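PDB 4O5O: 3-hydroxyacyl-CoA dehydrogenase from Brucella suis, which probably catalyses the NAD-dependent oxidation of 3-hydroxyacyl-CoA to 3-oxoacyl-CoA, as a tetrameric member of the short-chain dehydrogenase family. Local coordinates for residues V29-M32 / A33-G37; R131-A134 / E135-K139; M210-E213 / V214-A217. All coordinates share one frame; numbering follows the deposited sequence. Where two conformers were deposited one is given.

Interaction 1 (V29-M32 / A33-G37); sequences VSKM and AVEAG
Lys31 and Glu35 meet one turn apart on the last turns of helix 24-35, the first helix of the Rossmann fold and the crossover between strands 15-19 and 39-44. The glutamate can be followed outward. Its CB rests on the carbonyl oxygen of Lys31, and CG presses closer still, 3.1 Å from Lys31 O, because chi1 of -66° sets CG beside the backbone N, over the preceding turn. The carboxylate then lies against aliphatic carbon rather than ammonium: OE2 is 3.7 Å from Lys31 CG and 3.4 Å from Lys31 CE. Lys31 NZ stays 4.5 Å from Glu35 OE2, too far for a salt bridge, although the opposite charges probably attract.

On the flank toward helix 231-243, Met32 bends at chi2 and chi3, bringing SD to 3.4 Å from the backbone N of Ala33, and the side chain also packs on Ala235 and His239 of that helix. Ala33 touches Phe16 and Val40 of the central sheet. The last regular helical bond, Ala36 N to Met32 O, is bent to 136°. The helix closes in a Schellman motif at Gly37, whose phi is positive and whose N bonds back into the last turn, 3.0 Å from Val34 O.

Interaction 2 (R131-A134 / E135-K139); sequences RLAA and EAMAK
Four i to i+4 backbone bonds bind 131-134 to 135-139 near the C-terminal end of helix 112-137, from Glu135 N to Arg131 O at 3.1 Å through to Ala138 N to Ala134 O at 2.9 Å. The shortest is Met137 N to Ala133 O, at 2.8 Å.

Among the side chains, Met137 lies back over the preceding turn. Its chi1 of -72° sets CG beside the backbone N and 3.3 Å from Ala133 O; from there the extended chain carries CE to 4.2 Å from Ala133 CB. Both residues also touch Leu91 of strand 90-93, so this flank of the helix is laid on the parallel sheet. On another flank Leu132 and Glu135 lie askew, with Leu132 CD2 a distant 4.2 Å from Glu135 OE1. What joins these two residues is a water that donates to Leu132 O and to Glu135 OE1, each at 2.8 Å. Leu132 O therefore accepts twice, from this water and from Ala136 N.

Leu132 CD2 also covers one face of the Arg131 guanidinium, off-centre toward its rim. The nitrogens of that group are bound elsewhere: NH2 by Asn128 and, in a salt bridge, by Asp71, and NH1 by His110 O of a second subunit, whose Leu104 packs on Ala134, Glu135 and Ala138.

Ala133, Ala134 and Met137 thus pack on the sheet, and Ala134 on the second subunit as well, while the arginine pairs its charge with Asp71 and gives an N-H to a carbonyl of the second subunit, and a water ties the glutamate carboxylate to the backbone.

Interaction 3 (M210-E213 / V214-A217); sequences MPQE and VQDA
The amides of Gln212 and Gln215 approach each other with their planes 51° apart, and two waters bridge their polar atoms. One water donates to OE1 of both residues; the other donates to Gln215 OE1 and accepts from Gln212 NE2. Gln215 NE2 turns the other way and binds Met210 O at 2.8 Å, a nearly straight bond that lies in the amide plane. Gln212 NE2 also reaches Asp216 OD1, at 3.0 Å, meeting it on the syn side of the carboxylate, though 34° out of its plane. The Gln212 chain gets there by bending at chi2 (65°), which turns the amide toward the next turn, where Asp216 sits.

This is the first turn of helix 212-220, with Pro211 at the N-cap position. Pro211 O accepts a bond from Gln215 N and a weak one from Val214 N. Alongside, the proline ring and Val214 point the same way, Pro211 CB lying 4.0 Å from Val214 CG2; the Met210 side chain crosses that of Val214 at about a right angle, SD lying 4.0 Å from Val214 CG1.

Among the side chains, two neutral amides supply the direct hydrogen bonds: Gln215 ties the first turn to the loop before it, and Gln212 offers an N-H to the Asp216 carboxylate.

In the fold
The three contacts are the same kind of object, one helical turn meeting the next, placed in three environments. Interaction 2 is the most buried, set between the sheet and a second subunit; interaction 1 is partly buried, with one flank on the sheet and another at the surface; interaction 3 is a surface contact. No helix is shared, and interactions 1 and 2, though both packed on the parallel sheet, have centres about 22 Å apart. Interactions 2 and 3 fall on opposite sides of the chain's centre. Polar side-chain chemistry differs: direct amide bonds at the surface in 210-217, one water bridge in 131-139, and a charge pair beyond salt-bridge range in 29-37.

Interaction 1 (V29-M32 / A33-G37)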
loop_
_atom_site.group_PDB
_atom_site.type_symbol
_atom_site.label_atom_id
_atom_site.label_comp_id
_atom_site.label_asym_id
_atom_site.label_seq_id
_atom_site.Cartn_x
_atom_site.Cartn_y
_atom_site.Cartn_z
ATOM N N VAL B 29 -12.078 -18.622 16.645
ATOM C CA VAL B 29 -11.415 -17.820 17.670
ATOM C C VAL B 29 -11.920 -18.231 19.050
ATOM O O VAL B 29 -11.128 -18.360 19.990
ATOM C CB VAL B 29 -11.586 -16.301 17.439
ATOM C CG1 VAL B 29 -10.884 -15.513 18.538
ATOM C CG2 VAL B 29 -10.993 -15.917 16.101
ATOM N N SER B 30 -13.217 -18.456 19.178
ATOM C CA SER B 30 -13.803 -18.810 20.458
ATOM C C SER B 30 -13.226 -20.150 20.948
ATOM O O SER B 30 -12.885 -20.305 22.114
ATOM C CB SER B 30 -15.330 -18.897 20.309
ATOM O OG SER B 30 -15.901 -17.651 19.933
ATOM N N LYS B 31 -13.095 -21.109 20.034
ATOM C CA LYS B 31 -12.546 -22.449 20.381
ATOM C C LYS B 31 -11.074 -22.310 20.800
ATOM O O LYS B 31 -10.637 -22.873 21.814
ATOM C CB LYS B 31 -12.716 -23.417 19.210
ATOM C CG LYS B 31 -12.179 -24.820 19.432
ATOM C CD LYS B 31 -12.411 -25.744 18.233
ATOM C CE LYS B 31 -11.814 -27.145 18.468
ATOM N NZ LYS B 31 -12.138 -28.130 17.396
ATOM N N MET B 32 -10.302 -21.562 20.016
ATOM C CA MET B 32 -8.900 -21.321 20.329
ATOM C C MET B 32 -8.735 -20.705 21.723
ATOM O O MET B 32 -7.913 -21.164 22.531
ATOM C CB MET B 32 -8.302 -20.387 19.273
ATOM C CG MET B 32 -6.864 -19.948 19.504
ATOM S SD MET B 32 -6.613 -18.619 20.690
ATOM C CE MET B 32 -7.443 -17.261 19.893
ATOM N N ALA B 33 -9.547 -19.701 22.021
ATOM C CA ALA B 33 -9.374 -18.977 23.262
ATOM C C ALA B 33 -9.714 -19.862 24.473
ATOM O O ALA B 33 -8.972 -19.897 25.452
ATOM C CB ALA B 33 -10.219 -17.725 23.235
ATOM N N VAL B 34 -10.817 -20.597 24.392
ATOM C CA VAL B 34 -11.192 -21.497 25.483
ATOM C C VAL B 34 -10.113 -22.570 25.678
ATOM O O VAL B 34 -9.749 -22.876 26.816
ATOM C CB VAL B 34 -12.568 -22.174 25.226
ATOM C CG1 VAL B 34 -12.849 -23.311 26.213
ATOM C CG2 VAL B 34 -13.685 -21.146 25.324
ATOM N N GLU B 35 -9.587 -23.116 24.579
ATOM C CA GLU B 35 -8.602 -24.193 24.684
ATOM C C GLU B 35 -7.284 -23.649 25.265
ATOM O O GLU B 35 -6.514 -24.407 25.871
ATOM C CB GLU B 35 -8.436 -24.910 23.318
ATOM C CG GLU B 35 -9.736 -25.646 22.935
ATOM C CD GLU B 35 -9.653 -26.574 21.715
ATOM O OE1 GLU B 35 -8.710 -26.449 20.912
ATOM O OE2 GLU B 35 -10.531 -27.408 21.554
ATOM N N ALA B 36 -7.057 -22.335 25.136
ATOM C CA ALA B 36 -5.888 -21.672 25.750
ATOM C C ALA B 36 -6.117 -21.182 27.187
ATOM O O ALA B 36 -5.239 -20.531 27.756
ATOM C CB ALA B 36 -5.433 -20.502 24.890
ATOM N N GLY B 37 -7.288 -21.480 27.755
ATOM C CA GLY B 37 -7.601 -21.146 29.146
ATOM C C GLY B 37 -8.258 -19.801 29.381
ATOM O O GLY B 37 -8.383 -19.354 30.516
#

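Interaction 2 (R131-A134 / E135-K139)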
loop_
_atom_site.group_PDB
_atom_site.type_symbol
_atom_site.label_atom_id
_atom_site.label_comp_id
_atom_site.label_asym_id
_atom_site.label_seq_id
_atom_site.Cartn_x
_atom_site.Cartn_y
_atom_site.Cartn_z
ATOM N N ARG B 131 -15.432 0.773 20.151
ATOM C CA ARG B 131 -15.502 1.950 21.022
ATOM C C ARG B 131 -15.936 1.526 22.432
ATOM O O ARG B 131 -15.402 2.003 23.452
ATOM C CB ARG B 131 -16.397 3.039 20.419
ATOM C CG ARG B 131 -17.888 2.788 20.531
ATOM C CD ARG B 131 -18.774 3.693 19.687
ATOM N NE ARG B 131 -20.144 3.233 19.918
ATOM C CZ ARG B 131 -20.983 3.682 20.838
ATOM N NH1 ARG B 131 -20.734 4.801 21.503
ATOM N NH2 ARG B 131 -22.113 3.018 21.018
ATOM N N LEU B 132 -16.894 0.608 22.487
ATOM C CA LEU B 132 -17.421 0.165 23.775
ATOM C C LEU B 132 -16.440 -0.783 24.509
ATOM O O LEU B 132 -16.274 -0.716 25.744
ATOM C CB LEU B 132 -18.796 -0.509 23.580
ATOM C CG LEU B 132 -19.860 0.414 22.998
ATOM C CD1 LEU B 132 -21.097 -0.408 22.674
ATOM C CD2 LEU B 132 -20.189 1.576 23.949
ATOM N N ALA B 133 -15.782 -1.673 23.762
ATOM C CA ALA B 133 -14.785 -2.521 24.379
ATOM C C ALA B 133 -13.614 -1.700 24.871
ATOM O O ALA B 133 -13.079 -1.979 25.953
ATOM C CB ALA B 133 -14.295 -3.586 23.437
ATOM N N ALA B 134 -13.196 -0.713 24.089
ATOM C CA ALA B 134 -12.073 0.134 24.503
ATOM C C ALA B 134 -12.380 0.867 25.804
ATOM O O ALA B 134 -11.526 0.979 26.689
ATOM C CB ALA B 134 -11.727 1.146 23.417
ATOM N N GLU B 135 -13.610 1.365 25.921
ATOM C CA GLU B 135 -14.046 2.040 27.128
ATOM C C GLU B 135 -13.910 1.132 28.356
ATOM O O GLU B 135 -13.464 1.555 29.424
ATOM C CB GLU B 135 -15.497 2.481 26.929
ATOM C CG GLU B 135 -16.018 3.306 28.111
ATOM C CD GLU B 135 -17.452 3.761 27.932
ATOM O OE1 GLU B 135 -18.266 3.004 27.367
ATOM O OE2 GLU B 135 -17.764 4.904 28.344
ATOM N N ALA B 136 -14.319 -0.121 28.203
ATOM C CA ALA B 136 -14.194 -1.095 29.293
ATOM C C ALA B 136 -12.700 -1.433 29.591
ATOM O O ALA B 136 -12.259 -1.434 30.743
ATOM C CB ALA B 136 -14.992 -2.337 28.926
ATOM N N MET B 137 -11.923 -1.699 28.542
ATOM C CA MET B 137 -10.515 -2.067 28.689
ATOM C C MET B 137 -9.715 -0.976 29.394
ATOM O O MET B 137 -8.776 -1.265 30.140
ATOM C CB MET B 137 -9.886 -2.333 27.317
ATOM C CG MET B 137 -10.349 -3.615 26.671
ATOM S SD MET B 137 -9.819 -3.600 24.939
ATOM C CE MET B 137 -10.457 -5.157 24.359
ATOM N N ALA B 138 -10.082 0.275 29.130
ATOM C CA ALA B 138 -9.349 1.415 29.667
ATOM C C ALA B 138 -9.373 1.410 31.204
ATOM O O ALA B 138 -8.532 2.066 31.807
ATOM C CB ALA B 138 -9.886 2.734 29.119
ATOM N N LYS B 139 -10.339 0.707 31.813
ATOM C CA LYS B 139 -10.456 0.578 33.267
ATOM C C LYS B 139 -9.564 -0.495 33.866
ATOM O O LYS B 139 -9.375 -0.544 35.074
ATOM C CB LYS B 139 -11.901 0.288 33.642
ATOM C CG LYS B 139 -12.867 1.356 33.178
ATOM C CD LYS B 139 -14.290 0.991 33.547
ATOM C CE LYS B 139 -15.292 1.995 33.007
ATOM N NZ LYS B 139 -16.673 1.581 33.376
HETATM O O HOH W 1 -18.131 0.246 27.581
#

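Interaction 3 (M210-E213 / V214-A217)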
loop_
_atom_site.group_PDB
_atom_site.type_symbol
_atom_site.label_atom_id
_atom_site.label_comp_id
_atom_site.label_asym_id
_atom_site.label_seq_id
_atom_site.Cartn_x
_atom_site.Cartn_y
_atom_site.Cartn_z
ATOM N N MET B 210 -21.299 -23.198 -1.133
ATOM C CA MET B 210 -21.095 -23.097 -2.583
ATOM C C MET B 210 -20.908 -24.493 -3.206
ATOM O O MET B 210 -20.469 -25.411 -2.537
ATOM C CB MET B 210 -19.887 -22.213 -2.901
ATOM C CG MET B 210 -19.981 -20.792 -2.367
ATOM S SD MET B 210 -18.519 -19.771 -2.716
ATOM C CE MET B 210 -19.049 -18.185 -2.060
ATOM N N PRO B 211 -21.268 -24.653 -4.487
ATOM C CA PRO B 211 -20.977 -25.914 -5.170
ATOM C C PRO B 211 -19.500 -26.290 -5.050
ATOM O O PRO B 211 -18.641 -25.422 -5.082
ATOM C CB PRO B 211 -21.332 -25.615 -6.624
ATOM C CG PRO B 211 -22.320 -24.502 -6.562
ATOM C CD PRO B 211 -21.908 -23.669 -5.380
ATOM N N GLN B 212 -19.208 -27.573 -4.911
ATOM C CA GLN B 212 -17.824 -28.011 -4.743
ATOM C C GLN B 212 -16.926 -27.520 -5.859
ATOM O O GLN B 212 -15.792 -27.146 -5.618
ATOM C CB GLN B 212 -17.734 -29.535 -4.666
ATOM C CG GLN B 212 -16.370 -30.045 -4.202
ATOM C CD GLN B 212 -16.048 -29.632 -2.769
ATOM O OE1 GLN B 212 -16.929 -29.599 -1.901
ATOM N NE2 GLN B 212 -14.789 -29.314 -2.516
ATOM N N GLU B 213 -17.436 -27.554 -7.079
ATOM C CA GLU B 213 -16.682 -27.137 -8.267
ATOM C C GLU B 213 -16.213 -25.662 -8.062
ATOM O O GLU B 213 -15.075 -25.268 -8.375
ATOM C CB GLU B 213 -17.577 -27.338 -9.545
ATOM C CG GLU B 213 -18.093 -28.793 -9.884
ATOM C CD GLU B 213 -19.405 -29.306 -9.170
ATOM O OE1 GLU B 213 -19.839 -28.582 -8.225
ATOM O OE2 GLU B 213 -19.983 -30.456 -9.515
ATOM N N VAL B 214 -17.102 -24.857 -7.498
ATOM C CA VAL B 214 -16.810 -23.447 -7.218
ATOM C C VAL B 214 -15.756 -23.296 -6.124
ATOM O O VAL B 214 -14.805 -22.528 -6.258
ATOM C CB VAL B 214 -18.094 -22.672 -6.821
ATOM C CG1 VAL B 214 -17.783 -21.248 -6.364
ATOM C CG2 VAL B 214 -19.052 -22.612 -8.001
ATOM N N GLN B 215 -15.936 -24.036 -5.040
ATOM C CA GLN B 215 -14.984 -24.014 -3.925
ATOM C C GLN B 215 -13.602 -24.432 -4.425
ATOM O O GLN B 215 -12.575 -23.837 -4.084
ATOM C CB GLN B 215 -15.426 -24.948 -2.818
ATOM C CG GLN B 215 -16.718 -24.580 -2.112
ATOM C CD GLN B 215 -17.027 -25.547 -0.975
ATOM O OE1 GLN B 215 -16.138 -25.917 -0.209
ATOM N NE2 GLN B 215 -18.277 -25.980 -0.876
ATOM N N ASP B 216 -13.586 -25.466 -5.254
ATOM C CA ASP B 216 -12.336 -25.959 -5.796
ATOM C C ASP B 216 -11.636 -24.932 -6.684
ATOM O O ASP B 216 -10.428 -24.770 -6.589
ATOM C CB ASP B 216 -12.567 -27.259 -6.565
ATOM C CG ASP B 216 -12.967 -28.428 -5.652
ATOM O OD1 ASP B 216 -12.750 -28.337 -4.420
ATOM O OD2 ASP B 216 -13.507 -29.430 -6.176
ATOM N N ALA B 217 -12.398 -24.220 -7.514
ATOM C CA ALA B 217 -11.808 -23.141 -8.326
ATOM C C ALA B 217 -11.238 -22.021 -7.446
ATOM O O ALA B 217 -10.167 -21.446 -7.737
ATOM C CB ALA B 217 -12.811 -22.611 -9.346
HETATM O O HOH W 2 -16.231 -28.970 0.574
HETATM O O HOH W 3 -13.860 -27.304 -0.194
#